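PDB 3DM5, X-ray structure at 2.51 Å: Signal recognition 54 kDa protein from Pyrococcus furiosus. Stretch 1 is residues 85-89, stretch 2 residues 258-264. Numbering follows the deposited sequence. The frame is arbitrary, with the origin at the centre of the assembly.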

# COMPACT_ATOMS: atom_id res chain seq x y z
N LYS A 85 -11.28 -10.70 25.97
CA LYS A 85 -10.56 -11.62 26.88
C LYS A 85 -9.14 -11.81 26.40
O LYS A 85 -8.23 -12.05 27.20
CB LYS A 85 -11.26 -12.98 26.98
CG LYS A 85 -12.62 -12.94 27.65
CD LYS A 85 -13.36 -14.26 27.50
CE LYS A 85 -14.82 -14.11 27.92
NZ LYS A 85 -15.65 -15.33 27.65
N PHE A 86 -8.96 -11.69 25.09
CA PHE A 86 -7.69 -11.93 24.42
C PHE A 86 -6.71 -10.82 24.81
O PHE A 86 -5.50 -11.01 24.73
CB PHE A 86 -7.95 -11.96 22.93
CG PHE A 86 -6.79 -12.42 22.09
CD1 PHE A 86 -6.32 -13.71 22.17
CD2 PHE A 86 -6.23 -11.57 21.14
CE1 PHE A 86 -5.30 -14.13 21.37
CE2 PHE A 86 -5.20 -11.98 20.35
CZ PHE A 86 -4.73 -13.26 20.46
N LEU A 87 -7.23 -9.68 25.24
CA LEU A 87 -6.40 -8.54 25.63
C LEU A 87 -6.51 -8.20 27.13
O LEU A 87 -6.34 -7.05 27.53
CB LEU A 87 -6.72 -7.30 24.77
CG LEU A 87 -6.59 -7.45 23.24
CD1 LEU A 87 -6.87 -6.16 22.50
CD2 LEU A 87 -5.23 -7.93 22.84
N GLY A 88 -6.81 -9.20 27.96
CA GLY A 88 -6.83 -9.00 29.40
C GLY A 88 -8.16 -8.91 30.14
O GLY A 88 -8.17 -8.71 31.36
N THR A 89 -9.28 -9.02 29.43
CA THR A 89 -10.62 -9.11 30.02
C THR A 89 -11.16 -7.86 30.73
O THR A 89 -12.25 -7.40 30.43
CB THR A 89 -10.74 -10.30 30.97
OG1 THR A 89 -10.43 -11.50 30.25
CG2 THR A 89 -12.15 -10.39 31.49
N ALA A 258 2.15 -7.29 20.58
CA ALA A 258 2.69 -7.04 21.92
C ALA A 258 1.61 -7.15 23.01
O ALA A 258 1.81 -7.82 24.02
CB ALA A 258 3.38 -5.66 21.99
N LEU A 259 0.47 -6.48 22.81
CA LEU A 259 -0.61 -6.51 23.79
C LEU A 259 -1.11 -7.93 23.98
O LEU A 259 -1.22 -8.38 25.11
CB LEU A 259 -1.79 -5.62 23.39
CG LEU A 259 -1.53 -4.11 23.21
CD1 LEU A 259 -2.80 -3.45 22.73
CD2 LEU A 259 -1.02 -3.47 24.50
N SER A 260 -1.39 -8.62 22.88
CA SER A 260 -1.90 -9.98 22.96
C SER A 260 -0.86 -10.88 23.63
O SER A 260 -1.19 -11.81 24.39
CB SER A 260 -2.26 -10.48 21.57
OG SER A 260 -1.14 -10.43 20.71
N ALA A 261 0.40 -10.59 23.37
CA ALA A 261 1.51 -11.37 23.92
C ALA A 261 1.62 -11.22 25.45
O ALA A 261 1.71 -12.20 26.17
CB ALA A 261 2.80 -10.98 23.25
N VAL A 262 1.62 -9.97 25.90
CA VAL A 262 1.66 -9.63 27.31
C VAL A 262 0.42 -10.14 28.02
O VAL A 262 0.50 -10.63 29.14
CB VAL A 262 1.78 -8.09 27.54
CG1 VAL A 262 1.43 -7.75 28.98
CG2 VAL A 262 3.18 -7.60 27.20
N ALA A 263 -0.74 -10.05 27.37
CA ALA A 263 -1.95 -10.51 28.02
C ALA A 263 -1.98 -12.05 28.16
O ALA A 263 -2.65 -12.61 29.04
CB ALA A 263 -3.17 -10.00 27.27
N ALA A 264 -1.25 -12.73 27.29
CA ALA A 264 -1.23 -14.18 27.28
C ALA A 264 -0.45 -14.60 28.50
O ALA A 264 -0.43 -15.76 28.92
CB ALA A 264 -0.55 -14.68 26.04
O HOH W 1 -3.65 -13.20 24.27

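No direct hydrogen bond joins these two stretches; the polar link between them is a single water. Water 1 donates one hydrogen to Phe 86 O at 2.9 Å and the other to Ser 260 O at 2.8 Å, so two backbone carbonyls, both acceptors and unable to bond to each other, are tied through a molecule that supplies both protons. Everything else is packing, and the whole contact buries a modest 222 Å², counting both sides.

The packing is organised around the end of one helix. Stretch 1 leaves its helix near Phe 86 and turns, with Gly 88 N hydrogen-bonded back to Lys 85 O at 3.3 Å. Stretch 2 is helical through most of its length, and its backbone hydrogen bonds, such as Ala 263 N to Leu 259 O at 2.9 Å, hold Leu 259, Ser 260 and Ala 263 on the surface that meets the turn. Ala 261, one step further round, directs its CB away, and Val 262 is out of reach. The spacing is the familiar helical one: residues three and four apart in sequence share a side.

The closest pair of CA atoms across the contact is Ala 263 CA and Gly 88 CA, 5.3 Å apart. The CB of Ala 263 points toward stretch 1 and rests on main chain rather than on side chains: Ala 263 CB is 3.6 Å from Phe 86 O, 3.8 Å from Leu 87 C and 3.8 Å from Gly 88 N. A methyl group is a good fit for this position, since it covers the peptide groups of the turn while letting the two backbones stay close.

Gly 88 is glycine for a local reason. With phi 105° and psi 0°, a CB would be jammed against the carbonyl oxygen of Leu 87. The facing helix does not impose the choice, because an ideal CB would stand 4.4 Å from Ala 263 CB, an ordinary packing distance.

Phe 86 and Leu 87 reach the helix by the length of their side chains. Both set out sideways from the backbone, and their ends come nearer. With chi1 in the t well, Phe 86 brings CE2 to 3.5 Å from Ser 260 CB, which meets the ring obliquely. Leu 87, with chi1 m and chi2 t, is buried and is the residue of stretch 1 most covered by the helix. Its CD2 lies 4.2 Å from Leu 259 CB, an apolar contact, and 3.9 Å from Ser 260 N, so one methyl packs against neighbouring residues of the helix. Leu 259, also m and t, points its CB toward stretch 1 and is buried, as suits a leucine.

Ser 260 suits its place by being small and by having its hydroxyl occupied: OG is hydrogen-bonded to a residue just outside the stretches, and CB packs against Phe 86 and Leu 87. The rule to read here is economical: small side chains at Ser 260 and Ala 263, with Leu 259 alongside, met by long apolar side chains from stretch 1, a glycine where the backbone demands it, and a water to bridge two carbonyls.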